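Local atomic coordinates of pentalenene synthase (Streptomyces chartreusis NRRL 3882, PDB entry 6Q4S), a protein that probably catalyses the magnesium-dependent cyclisation of (2E,6E)-farnesyl diphosphate to the bicyclic sesquiterpenol 7-epi-alpha-eudesmol, with loss of diphosphate. Residues Leu121-Ala124 and Glu125-Lys128; Asn223-His226 and Ser227-Glu231; Glu275-Pro278 and Gln279-Glu283; Arg291-Val294 and Arg295-Val298; Gly307-Glu310 and Trp311-Ser315. One frame throughout, in Å; residues are numbered along the deposited sequence.

Interaction 1. Residues Leu121-Ala124 and Glu125-Lys128; sequences LAWA and EVWK
W123 and W127, one turn apart on helix 118-131, meet through a methylene laid over an indole. The CB of W127 sits 4.1 Å from the centroid of the six-membered ring of W123 and only 5° off the ring normal, a CH-pi contact over the face. The two indoles approach obliquely: the six-membered ring of W123 and the five-membered ring of W127 have centroids 5.9 Å apart and planes at 53°, and they come closest where W123 CH2 lies 4.0 Å from W127 CE3. V126 comes from another direction and meets the edge of W123, its CG1 being 3.7 Å from W123 CZ3. With CG trans to the backbone nitrogen (chi1 180°), W123 sends its ring along the helix toward the next turn, which is how one indole reaches both neighbours. Beneath the side chains, W127 N donates to W123 O at 3.0 Å and V126 N to A122 O at 3.0 Å, the ordinary bonds of an alpha-helix. This helix belongs to the all-helical terpene synthase domain, and here it packs on helices 63-79 and 136-161: W72 and W146 also meet the W123 ring, while F142 meets that of W127. W123 NE1 donates to L101 O, and E125 OE2 accepts from W29 NE1. The chemistry implies an aromatic cluster cohering by CH-pi and apolar contact, with the buried indole N-H of W123 satisfied by a backbone carbonyl.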
loop_
_atom_site.group_PDB
_atom_site.type_symbol
_atom_site.label_atom_id
_atom_site.label_comp_id
_atom_site.label_asym_id
_atom_site.label_seq_id
_atom_site.Cartn_x
_atom_site.Cartn_y
_atom_site.Cartn_z
ATOM N N LEU A 121 -2.611 -17.083 8.354
ATOM C CA LEU A 121 -3.739 -17.060 9.285
ATOM C C LEU A 121 -3.452 -16.245 10.517
ATOM O O LEU A 121 -4.321 -15.508 10.963
ATOM C CB LEU A 121 -4.129 -18.501 9.676
ATOM C CG LEU A 121 -4.648 -19.322 8.467
ATOM C CD1 LEU A 121 -4.486 -20.820 8.765
ATOM C CD2 LEU A 121 -6.089 -18.985 8.096
ATOM N N ALA A 122 -2.247 -16.369 11.056
ATOM C CA ALA A 122 -1.810 -15.588 12.197
ATOM C C ALA A 122 -1.841 -14.135 11.864
ATOM O O ALA A 122 -2.366 -13.325 12.635
ATOM C CB ALA A 122 -0.440 -15.999 12.666
ATOM N N TRP A 123 -1.278 -13.776 10.713
ATOM C CA TRP A 123 -1.312 -12.375 10.310
ATOM C C TRP A 123 -2.704 -11.867 10.032
ATOM O O TRP A 123 -3.020 -10.751 10.417
ATOM C CB TRP A 123 -0.354 -12.137 9.126
ATOM C CG TRP A 123 -0.281 -10.748 8.590
ATOM C CD1 TRP A 123 -0.406 -10.421 7.265
ATOM C CD2 TRP A 123 -0.063 -9.492 9.289
ATOM N NE1 TRP A 123 -0.241 -9.071 7.098
ATOM C CE2 TRP A 123 -0.046 -8.475 8.314
ATOM C CE3 TRP A 123 0.129 -9.134 10.618
ATOM C CZ2 TRP A 123 0.126 -7.105 8.627
ATOM C CZ3 TRP A 123 0.306 -7.772 10.934
ATOM C CH2 TRP A 123 0.279 -6.771 9.939
ATOM N N ALA A 124 -3.567 -12.629 9.379
ATOM C CA ALA A 124 -4.926 -12.107 9.223
ATOM C C ALA A 124 -5.557 -11.736 10.568
ATOM O O ALA A 124 -6.305 -10.717 10.676
ATOM C CB ALA A 124 -5.811 -13.061 8.468
ATOM N N GLU A 125 -5.243 -12.520 11.604
ATOM C CA GLU A 125 -5.743 -12.230 12.961
ATOM C C GLU A 125 -5.150 -10.971 13.529
ATOM O O GLU A 125 -5.899 -10.121 13.930
ATOM C CB GLU A 125 -5.500 -13.407 13.942
ATOM C CG GLU A 125 -6.023 -13.084 15.356
ATOM C CD GLU A 125 -5.523 -14.055 16.427
ATOM O OE1 GLU A 125 -6.010 -15.203 16.377
ATOM O OE2 GLU A 125 -4.655 -13.655 17.265
ATOM N N VAL A 126 -3.820 -10.849 13.472
ATOM C CA VAL A 126 -3.101 -9.746 14.066
ATOM C C VAL A 126 -3.479 -8.448 13.452
ATOM O O VAL A 126 -3.614 -7.453 14.171
ATOM C CB VAL A 126 -1.572 -9.989 14.101
ATOM C CG1 VAL A 126 -0.728 -8.753 14.370
ATOM C CG2 VAL A 126 -1.251 -11.102 15.076
ATOM N N TRP A 127 -3.645 -8.430 12.132
ATOM C CA TRP A 127 -3.958 -7.185 11.423
ATOM C C TRP A 127 -5.316 -6.620 11.836
ATOM O O TRP A 127 -5.448 -5.455 12.021
ATOM C CB TRP A 127 -3.915 -7.362 9.887
ATOM C CG TRP A 127 -4.465 -6.176 9.165
ATOM C CD1 TRP A 127 -5.632 -6.112 8.480
ATOM C CD2 TRP A 127 -3.918 -4.862 9.138
ATOM N NE1 TRP A 127 -5.849 -4.849 8.001
ATOM C CE2 TRP A 127 -4.800 -4.056 8.386
ATOM C CE3 TRP A 127 -2.783 -4.278 9.685
ATOM C CZ2 TRP A 127 -4.565 -2.720 8.143
ATOM C CZ3 TRP A 127 -2.577 -2.942 9.464
ATOM C CH2 TRP A 127 -3.437 -2.190 8.658
ATOM N N LYS A 128 -6.285 -7.472 12.077
ATOM C CA LYS A 128 -7.562 -7.050 12.590
ATOM C C LYS A 128 -7.423 -6.273 13.901
ATOM O O LYS A 128 -8.030 -5.205 14.060
ATOM C CB LYS A 128 -8.434 -8.283 12.762
ATOM C CG LYS A 128 -9.825 -7.988 13.353
ATOM C CD LYS A 128 -10.672 -9.255 13.340
ATOM C CE LYS A 128 -10.007 -10.367 14.169
ATOM N NZ LYS A 128 -10.902 -11.562 14.254
#

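Interaction 2. Residues Asn223-His226 and Ser227-Glu231; sequences NDIH and SFERE
N223 O accepts from two donors of S227 in the C-terminal part of helix 206-228. The backbone S227 N lies 2.9 Å from N223 O, and the hydroxyl S227 OG lies 2.8 Å from the same oxygen, arriving from the opposite face of the carbonyl plane. F228 N to D224 O at 3.0 Å and E229 N to I225 O at 3.3 Å continue the helical pattern. The double grip on N223 O follows from chi1 of S227 (-40°), which leaves OG beside its own backbone nitrogen and folded back on the preceding turn. The spacing N223, S227, E231 matches the NSE motif of class I terpene synthases, whose three side chains probably bind the third magnesium ion; between them D224 is held by R177, a likely substrate ligand, and by Y173. R230, another probable substrate-binding residue, bends at its third torsion and crosses H226 obliquely: R230 NH1 lies 3.4 Å from H226 CE1, with guanidinium and imidazole planes 71° apart, while R230 CD stands off-centre above the ring. On another side, I225 and E229 run side by side, I225 CG2 3.7 Å from E229 OE2, an oxygen that also accepts from V5 N.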
loop_
_atom_site.group_PDB
_atom_site.type_symbol
_atom_site.label_atom_id
_atom_site.label_comp_id
_atom_site.label_asym_id
_atom_site.label_seq_id
_atom_site.Cartn_x
_atom_site.Cartn_y
_atom_site.Cartn_z
ATOM N N ASN A 223 22.445 -3.128 13.755
ATOM C CA ASN A 223 22.213 -4.516 13.663
ATOM C C ASN A 223 23.261 -5.276 12.845
ATOM O O ASN A 223 23.588 -6.390 13.236
ATOM C CB ASN A 223 20.829 -4.851 13.132
ATOM C CG ASN A 223 19.695 -4.446 14.098
ATOM O OD1 ASN A 223 19.935 -3.971 15.199
ATOM N ND2 ASN A 223 18.474 -4.610 13.651
ATOM N N ASP A 224 23.787 -4.716 11.743
ATOM C CA ASP A 224 24.896 -5.395 11.045
ATOM C C ASP A 224 26.177 -5.490 11.925
ATOM O O ASP A 224 26.788 -6.502 11.948
ATOM C CB ASP A 224 25.256 -4.657 9.774
ATOM C CG ASP A 224 24.182 -4.792 8.660
ATOM O OD1 ASP A 224 23.079 -5.407 8.876
ATOM O OD2 ASP A 224 24.509 -4.329 7.532
ATOM N N ILE A 225 26.528 -4.412 12.607
ATOM C CA ILE A 225 27.686 -4.404 13.515
ATOM C C ILE A 225 27.521 -5.482 14.572
ATOM O O ILE A 225 28.465 -6.201 14.868
ATOM C CB ILE A 225 27.913 -3.045 14.147
ATOM C CG1 ILE A 225 28.297 -2.043 13.051
ATOM C CG2 ILE A 225 28.999 -3.116 15.232
ATOM C CD1 ILE A 225 28.166 -0.617 13.486
ATOM N N HIS A 226 26.310 -5.612 15.113
ATOM C CA HIS A 226 26.043 -6.545 16.156
ATOM C C HIS A 226 26.059 -7.978 15.622
ATOM O O HIS A 226 26.650 -8.815 16.276
ATOM C CB HIS A 226 24.719 -6.223 16.862
ATOM C CG HIS A 226 24.573 -6.922 18.168
ATOM N ND1 HIS A 226 23.779 -8.042 18.334
ATOM C CD2 HIS A 226 25.183 -6.707 19.362
ATOM C CE1 HIS A 226 23.893 -8.472 19.580
ATOM N NE2 HIS A 226 24.742 -7.683 20.223
ATOM N N SER A 227 25.440 -8.279 14.472
ATOM C CA SER A 227 25.466 -9.658 13.896
ATOM C C SER A 227 26.884 -10.085 13.500
ATOM O O SER A 227 27.201 -11.268 13.552
ATOM C CB SER A 227 24.652 -9.799 12.596
ATOM O OG SER A 227 23.458 -9.089 12.670
ATOM N N PHE A 228 27.689 -9.128 13.042
ATOM C CA PHE A 228 29.028 -9.401 12.515
ATOM C C PHE A 228 29.911 -9.899 13.641
ATOM O O PHE A 228 30.422 -11.008 13.550
ATOM C CB PHE A 228 29.662 -8.155 11.936
ATOM C CG PHE A 228 31.076 -8.365 11.511
ATOM C CD1 PHE A 228 31.355 -9.027 10.320
ATOM C CD2 PHE A 228 32.140 -7.965 12.343
ATOM C CE1 PHE A 228 32.665 -9.254 9.947
ATOM C CE2 PHE A 228 33.456 -8.194 11.977
ATOM C CZ PHE A 228 33.718 -8.834 10.769
ATOM N N GLU A 229 30.020 -9.076 14.703
ATOM C CA GLU A 229 30.711 -9.407 15.978
ATOM C C GLU A 229 30.366 -10.784 16.606
ATOM O O GLU A 229 31.018 -11.174 17.569
ATOM C CB GLU A 229 30.495 -8.289 17.023
ATOM C CG GLU A 229 31.261 -7.004 16.709
ATOM C CD GLU A 229 30.878 -5.812 17.594
ATOM O OE1 GLU A 229 29.924 -5.902 18.422
ATOM O OE2 GLU A 229 31.541 -4.752 17.447
ATOM N N ARG A 230 29.363 -11.501 16.071
ATOM C CA ARG A 230 29.015 -12.865 16.487
ATOM C C ARG A 230 28.930 -13.891 15.304
ATOM O O ARG A 230 27.990 -14.666 15.232
ATOM C CB ARG A 230 27.686 -12.804 17.251
ATOM C CG ARG A 230 27.565 -11.675 18.282
ATOM C CD ARG A 230 26.108 -11.429 18.641
ATOM N NE ARG A 230 25.435 -12.648 19.097
ATOM C CZ ARG A 230 24.122 -12.780 19.320
ATOM N NH1 ARG A 230 23.269 -11.769 19.140
ATOM N NH2 ARG A 230 23.658 -13.953 19.739
ATOM N N GLU A 231 29.911 -13.914 14.398
ATOM C CA GLU A 231 29.965 -14.936 13.325
ATOM C C GLU A 231 31.397 -15.250 12.848
ATOM O O GLU A 231 31.880 -14.730 11.849
ATOM C CB GLU A 231 29.022 -14.553 12.165
ATOM C CG GLU A 231 27.699 -15.326 12.146
ATOM C CD GLU A 231 26.485 -14.455 11.847
ATOM O OE1 GLU A 231 26.596 -13.535 11.005
ATOM O OE2 GLU A 231 25.409 -14.694 12.447
#

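Interaction 3. Residues Glu275-Pro278 and Gln279-Glu283; sequences ERVP and QMCDE
Three backbone hydrogen bonds join R276-P278 to the next turn of helix 252-284. M280 N donates to R276 O at 3.0 Å, C281 N to V277 O at 2.9 Å and D282 N to P278 O. Upstream the pattern is broken: E275 O and Q279 N stand 5.2 Å apart, too far for a direct bond, and a water fills the step, donating to E275 O at 3.0 Å and accepting from Q279 N at 2.8 Å. The arrangement is that of a proline kink in a long alpha-helix, since P278 has no N-H to offer the preceding turn and the widened backbone admits a solvent molecule as bridge. Among the contacts between polar chains, R276 and Q279 extend alongside one another in the same direction, guanidinium and amide planes 50° apart; the meeting is between the amide nitrogen and the aliphatic stem, Q279 NE2 being 3.6 Å from R276 CG. D282 turns back on its own turn: chi1 of -63° puts its CG beside the backbone nitrogen and 3.2 Å from P278 O. Its carboxylate is held from outside, OD1 forming a salt bridge with R291 of helix 288-313. The apolar contacts are looser. V277 CG1 lies 4.3 Å from M280 CE and equally far from C281 SG, and these three chains share a surface that rests on V294 of helix 288-313, with V277 and M280 also touching helix 206-228 through M211 and V207.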
loop_
_atom_site.group_PDB
_atom_site.type_symbol
_atom_site.label_atom_id
_atom_site.label_comp_id
_atom_site.label_asym_id
_atom_site.label_seq_id
_atom_site.Cartn_x
_atom_site.Cartn_y
_atom_site.Cartn_z
ATOM N N GLU A 275 16.168 18.509 16.298
ATOM C CA GLU A 275 16.135 19.901 16.804
ATOM C C GLU A 275 15.355 20.831 15.863
ATOM O O GLU A 275 14.913 21.913 16.264
ATOM C CB GLU A 275 17.578 20.405 17.088
ATOM C CG GLU A 275 18.165 19.796 18.374
ATOM C CD GLU A 275 19.680 19.490 18.330
ATOM O OE1 GLU A 275 20.490 20.355 17.900
ATOM O OE2 GLU A 275 20.081 18.373 18.759
ATOM N N ARG A 276 15.161 20.419 14.618
ATOM C CA ARG A 276 14.378 21.226 13.673
ATOM C C ARG A 276 12.835 21.015 13.724
ATOM O O ARG A 276 12.087 21.733 13.073
ATOM C CB ARG A 276 14.912 20.969 12.273
ATOM C CG ARG A 276 15.190 22.239 11.508
ATOM C CD ARG A 276 15.591 21.912 10.084
ATOM N NE ARG A 276 16.946 21.382 10.047
ATOM C CZ ARG A 276 17.515 20.819 8.977
ATOM N NH1 ARG A 276 16.832 20.669 7.830
ATOM N NH2 ARG A 276 18.777 20.378 9.061
ATOM N N VAL A 277 12.376 20.040 14.497
ATOM C CA VAL A 277 10.940 19.709 14.584
ATOM C C VAL A 277 10.039 20.921 14.979
ATOM O O VAL A 277 9.046 21.198 14.280
ATOM C CB VAL A 277 10.745 18.444 15.467
ATOM C CG1 VAL A 277 9.295 18.250 15.925
ATOM C CG2 VAL A 277 11.269 17.221 14.709
ATOM N N PRO A 278 10.425 21.688 16.028
ATOM C CA PRO A 278 9.658 22.922 16.296
ATOM C C PRO A 278 9.567 23.872 15.099
ATOM O O PRO A 278 8.498 24.394 14.830
ATOM C CB PRO A 278 10.410 23.574 17.487
ATOM C CG PRO A 278 11.131 22.447 18.148
ATOM C CD PRO A 278 11.487 21.476 17.038
ATOM N N GLN A 279 10.628 24.080 14.345
ATOM C CA GLN A 279 10.502 24.936 13.149
ATOM C C GLN A 279 9.552 24.301 12.111
ATOM O O GLN A 279 8.863 25.013 11.384
ATOM C CB GLN A 279 11.884 25.252 12.539
ATOM C CG GLN A 279 11.917 25.748 11.091
ATOM C CD GLN A 279 13.344 25.853 10.563
ATOM O OE1 GLN A 279 14.085 26.759 10.943
ATOM N NE2 GLN A 279 13.740 24.923 9.682
ATOM N N MET A 280 9.570 22.968 11.991
ATOM C CA MET A 280 8.691 22.290 11.041
ATOM C C MET A 280 7.228 22.570 11.438
ATOM O O MET A 280 6.410 22.905 10.589
ATOM C CB MET A 280 8.965 20.763 10.996
ATOM C CG MET A 280 7.873 19.938 10.287
ATOM S SD MET A 280 8.181 18.171 10.451
ATOM C CE MET A 280 7.440 17.884 12.028
ATOM N N CYS A 281 6.934 22.436 12.730
ATOM C CA CYS A 281 5.605 22.663 13.235
ATOM C C CYS A 281 5.149 24.087 13.004
ATOM O O CYS A 281 3.987 24.294 12.680
ATOM C CB CYS A 281 5.517 22.317 14.708
ATOM S SG CYS A 281 5.720 20.562 15.088
ATOM N N ASP A 282 6.066 25.047 13.152
ATOM C CA ASP A 282 5.809 26.474 12.821
ATOM C C ASP A 282 5.505 26.671 11.329
ATOM O O ASP A 282 4.533 27.308 10.971
ATOM C CB ASP A 282 7.016 27.378 13.211
ATOM C CG ASP A 282 7.313 27.398 14.720
ATOM O OD1 ASP A 282 6.475 26.987 15.545
ATOM O OD2 ASP A 282 8.406 27.827 15.115
ATOM N N GLU A 283 6.350 26.150 10.458
ATOM C CA GLU A 283 6.144 26.253 8.990
ATOM C C GLU A 283 4.811 25.617 8.513
ATOM O O GLU A 283 4.169 26.117 7.589
ATOM C CB GLU A 283 7.360 25.608 8.333
ATOM C CG GLU A 283 7.418 25.305 6.834
ATOM C CD GLU A 283 8.725 24.535 6.497
ATOM O OE1 GLU A 283 9.599 24.357 7.400
ATOM O OE2 GLU A 283 8.892 24.093 5.335
HETATM O O HOH W 1 13.340 24.194 15.024
#

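Interaction 4. Residues Arg291-Val294 and Arg295-Val298; sequences RDRV and RMGV
M296 lays its methyl group against D292, one turn back on the alpha-helix 288-313 of the terpene synthase fold. The two side chains cross at a slant: M296 CE is 3.6 Å from D292 OD2 and as close to the backbone D292 O. With chi1 of -75°, M296 keeps CG beside its own nitrogen, and the bend at its third torsion curls CE back between D292 and R293, whose CG it meets at 4.1 Å. R295 approaches the same aspartate differently. As modelled, its guanidinium plane is turned 46° from the carboxylate and spreads over D292 O, which stands 3.9 Å above one face and toward the rim. The charges make a salt bridge, D292 OD1 with R295 NH2, but the modelled separation is implausibly short, which leaves both its length and the relative orientation of the two groups doubtful; R295 NH1 has a second acidic partner in E299. Beyond its stem R293 donates from NE to E197 O, and V294 touches P199 and L286. Backbone bonds underlie all of this. M296 N reaches D292 O from above the carbonyl plane, whereas V298 N, 2.8 Å from V294 O, lies nearly along the C=O axis.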
loop_
_atom_site.group_PDB
_atom_site.type_symbol
_atom_site.label_atom_id
_atom_site.label_comp_id
_atom_site.label_asym_id
_atom_site.label_seq_id
_atom_site.Cartn_x
_atom_site.Cartn_y
_atom_site.Cartn_z
ATOM N N ARG A 291 1.054 19.716 17.632
ATOM C CA ARG A 291 2.474 19.695 18.082
ATOM C C ARG A 291 2.755 18.572 19.005
ATOM O O ARG A 291 3.817 17.914 18.891
ATOM C CB ARG A 291 2.895 20.970 18.806
ATOM C CG ARG A 291 3.198 22.102 17.871
ATOM C CD ARG A 291 3.140 23.475 18.570
ATOM N NE ARG A 291 3.224 24.468 17.514
ATOM C CZ ARG A 291 4.347 24.982 17.013
ATOM N NH1 ARG A 291 5.547 24.662 17.483
ATOM N NH2 ARG A 291 4.258 25.823 16.001
ATOM N N ASP A 292 1.830 18.353 19.936
ATOM C CA ASP A 292 1.963 17.273 20.909
ATOM C C ASP A 292 1.947 15.859 20.277
ATOM O O ASP A 292 2.545 14.898 20.826
ATOM C CB ASP A 292 0.839 17.358 21.950
ATOM C CG ASP A 292 0.918 16.245 22.985
ATOM O OD1 ASP A 292 1.948 16.210 23.678
ATOM O OD2 ASP A 292 -0.013 15.383 23.099
ATOM N N ARG A 293 1.174 15.715 19.206
ATOM C CA ARG A 293 1.054 14.438 18.487
ATOM C C ARG A 293 2.357 14.181 17.680
ATOM O O ARG A 293 2.835 13.062 17.657
ATOM C CB ARG A 293 -0.217 14.423 17.594
ATOM C CG ARG A 293 -1.529 14.269 18.414
ATOM C CD ARG A 293 -2.733 14.877 17.663
ATOM N NE ARG A 293 -2.824 14.337 16.301
ATOM C CZ ARG A 293 -3.438 14.882 15.256
ATOM N NH1 ARG A 293 -4.100 16.024 15.345
ATOM N NH2 ARG A 293 -3.405 14.256 14.083
ATOM N N VAL A 294 2.881 15.230 17.048
ATOM C CA VAL A 294 4.233 15.230 16.459
ATOM C C VAL A 294 5.316 14.769 17.423
ATOM O O VAL A 294 6.070 13.742 17.163
ATOM C CB VAL A 294 4.569 16.589 15.828
ATOM C CG1 VAL A 294 6.048 16.666 15.390
ATOM C CG2 VAL A 294 3.696 16.802 14.613
ATOM N N ARG A 295 5.353 15.428 18.573
ATOM C CA ARG A 295 6.308 15.069 19.621
ATOM C C ARG A 295 6.196 13.604 19.971
ATOM O O ARG A 295 7.215 12.919 20.075
ATOM C CB ARG A 295 6.170 15.968 20.876
ATOM C CG ARG A 295 7.058 15.550 22.047
ATOM C CD ARG A 295 6.839 16.353 23.343
ATOM N NE ARG A 295 5.458 16.221 23.820
ATOM C CZ ARG A 295 4.933 15.128 24.392
ATOM N NH1 ARG A 295 5.640 14.021 24.620
ATOM N NH2 ARG A 295 3.661 15.142 24.759
ATOM N N MET A 296 4.972 13.080 20.120
ATOM C CA MET A 296 4.822 11.645 20.388
ATOM C C MET A 296 5.350 10.742 19.218
ATOM O O MET A 296 5.856 9.631 19.462
ATOM C CB MET A 296 3.346 11.288 20.704
ATOM C CG MET A 296 2.888 11.711 22.116
ATOM S SD MET A 296 1.199 11.159 22.590
ATOM C CE MET A 296 0.260 12.193 21.448
ATOM N N GLY A 297 5.135 11.223 18.010
ATOM C CA GLY A 297 5.701 10.616 16.776
ATOM C C GLY A 297 7.209 10.472 16.821
ATOM O O GLY A 297 7.772 9.395 16.546
ATOM N N VAL A 298 7.863 11.550 17.228
ATOM C CA VAL A 298 9.315 11.551 17.369
ATOM C C VAL A 298 9.723 10.589 18.466
ATOM O O VAL A 298 10.675 9.822 18.315
ATOM C CB VAL A 298 9.834 12.997 17.616
ATOM C CG1 VAL A 298 11.333 12.998 17.878
ATOM C CG2 VAL A 298 9.457 13.884 16.463
#

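Interaction 5. Residues Gly307-Glu310 and Trp311-Ser315; sequences GNYE and WALTS
L313 packs over Y309 in the well-packed part of this last turn of helix 288-313. Its CD1 lies 4.3 Å from the centroid of the Y309 ring, over the face, and its CD2 lies 3.9 Å from Y309 CZ, so both methyl branches lie over the same face, toward the hydroxyl end. The tyrosine reaches up the helix because its CG is trans to the backbone nitrogen (chi1 175°), and Y309 OH is tied to F7 N of the N-terminal segment. N308 and W311 form a second close pair: N308 OD1 meets the edge of the indole, 3.6 Å from W311 CE3, with amide and ring planes 51° apart. N308 ND2 donates to N223 OD1, the probable magnesium ligand on helix 206-228, which probably makes N308 a second-shell residue of the class I terpene synthase active site. Backbone bonds W311 N to G307 O at 2.9 Å and L313 N to Y309 O at 3.1 Å hold the turn together. Toward solvent the contact thins. E310 folds at its second torsion and runs alongside L313, bringing E310 OE1 within 3.7 Å of L313 CD1, and T314 offers just CG2, 3.7 Å from E310 O. The chain then leaves the helix, S315 N bonding to A312 O at 2.9 Å, and S315 is poorly ordered, shortly before R317 and Y318, which probably bind substrate.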
loop_
_atom_site.group_PDB
_atom_site.type_symbol
_atom_site.label_atom_id
_atom_site.label_comp_id
_atom_site.label_asym_id
_atom_site.label_seq_id
_atom_site.Cartn_x
_atom_site.Cartn_y
_atom_site.Cartn_z
ATOM N N GLY A 307 15.589 1.353 22.014
ATOM C CA GLY A 307 15.129 0.071 22.478
ATOM C C GLY A 307 15.743 -1.063 21.730
ATOM O O GLY A 307 16.033 -2.145 22.282
ATOM N N ASN A 308 15.890 -0.875 20.425
ATOM C CA ASN A 308 16.558 -1.904 19.640
ATOM C C ASN A 308 18.008 -2.089 20.152
ATOM O O ASN A 308 18.452 -3.189 20.317
ATOM C CB ASN A 308 16.593 -1.582 18.135
ATOM C CG ASN A 308 17.259 -2.716 17.328
ATOM O OD1 ASN A 308 16.747 -3.826 17.231
ATOM N ND2 ASN A 308 18.443 -2.458 16.863
ATOM N N TYR A 309 18.691 -0.993 20.384
ATOM C CA TYR A 309 20.077 -1.054 20.874
ATOM C C TYR A 309 20.184 -1.817 22.202
ATOM O O TYR A 309 20.936 -2.859 22.331
ATOM C CB TYR A 309 20.642 0.368 21.023
ATOM C CG TYR A 309 22.021 0.358 21.633
ATOM C CD1 TYR A 309 23.056 -0.411 21.066
ATOM C CD2 TYR A 309 22.293 1.047 22.815
ATOM C CE1 TYR A 309 24.315 -0.448 21.641
ATOM C CE2 TYR A 309 23.567 1.016 23.385
ATOM C CZ TYR A 309 24.564 0.264 22.790
ATOM O OH TYR A 309 25.822 0.211 23.350
ATOM N N GLU A 310 19.353 -1.388 23.155
ATOM C CA GLU A 310 19.383 -1.987 24.511
ATOM C C GLU A 310 18.970 -3.385 24.460
ATOM O O GLU A 310 19.494 -4.184 25.221
ATOM C CB GLU A 310 18.554 -1.194 25.546
ATOM C CG GLU A 310 18.784 0.315 25.506
ATOM C CD GLU A 310 19.747 0.792 26.574
ATOM O OE1 GLU A 310 20.726 0.038 26.785
ATOM O OE2 GLU A 310 19.511 1.892 27.184
ATOM N N TRP A 311 18.045 -3.756 23.568
ATOM C CA TRP A 311 17.732 -5.209 23.428
ATOM C C TRP A 311 18.935 -6.045 22.834
ATOM O O TRP A 311 19.180 -7.206 23.199
ATOM C CB TRP A 311 16.474 -5.383 22.521
ATOM C CG TRP A 311 16.197 -6.745 22.072
ATOM C CD1 TRP A 311 15.783 -7.745 22.818
ATOM C CD2 TRP A 311 16.279 -7.249 20.723
ATOM N NE1 TRP A 311 15.619 -8.879 22.056
ATOM C CE2 TRP A 311 15.908 -8.593 20.763
ATOM C CE3 TRP A 311 16.631 -6.679 19.486
ATOM C CZ2 TRP A 311 15.877 -9.401 19.637
ATOM C CZ3 TRP A 311 16.584 -7.468 18.370
ATOM C CH2 TRP A 311 16.223 -8.830 18.451
ATOM N N ALA A 312 19.621 -5.465 21.865
ATOM C CA ALA A 312 20.734 -6.143 21.175
ATOM C C ALA A 312 21.872 -6.490 22.166
ATOM O O ALA A 312 22.346 -7.617 22.166
ATOM C CB ALA A 312 21.240 -5.280 20.029
ATOM N N LEU A 313 22.217 -5.555 23.042
ATOM C CA LEU A 313 23.143 -5.782 24.175
ATOM C C LEU A 313 22.922 -7.066 24.982
ATOM O O LEU A 313 23.876 -7.744 25.330
ATOM C CB LEU A 313 23.105 -4.604 25.143
ATOM C CG LEU A 313 23.630 -3.280 24.609
ATOM C CD1 LEU A 313 23.457 -2.210 25.678
ATOM C CD2 LEU A 313 25.098 -3.386 24.177
ATOM N N THR A 314 21.670 -7.424 25.240
ATOM C CA THR A 314 21.337 -8.610 26.036
ATOM C C THR A 314 21.165 -9.852 25.143
ATOM O O THR A 314 20.446 -10.767 25.529
ATOM C CB THR A 314 20.039 -8.375 26.881
ATOM O OG1 THR A 314 18.873 -8.491 26.049
ATOM C CG2 THR A 314 20.005 -6.981 27.545
ATOM N N SER A 315 21.777 -9.873 23.947
ATOM C CA SER A 315 21.830 -11.066 23.050
ATOM C C SER A 315 20.459 -11.522 22.422
ATOM O O SER A 315 19.454 -10.774 22.430
ATOM C CB SER A 315 22.556 -12.251 23.760
ATOM O OG SER A 315 23.702 -11.835 24.498
#

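How the interactions relate
The five contacts follow one another along the chain, each on or running off a single helix. Interaction 1, on helix 118-131, stands apart, its centre 27 to 37 Å from those of the others and across the chain's centre from interaction 2. The rest form two clusters. Interactions 3 and 4 occupy the successive helices 252-284 and 288-313, centres 11 Å apart, where the two helices pack side by side, away from the annotated sites. Interactions 2 and 5, centres 12 Å apart, bring helices 206-228 and 288-313 together beside the probable magnesium and diphosphate site. Helix 288-313 thus links the clusters, the centres of interactions 4 and 5, both on it, being 25 Å apart.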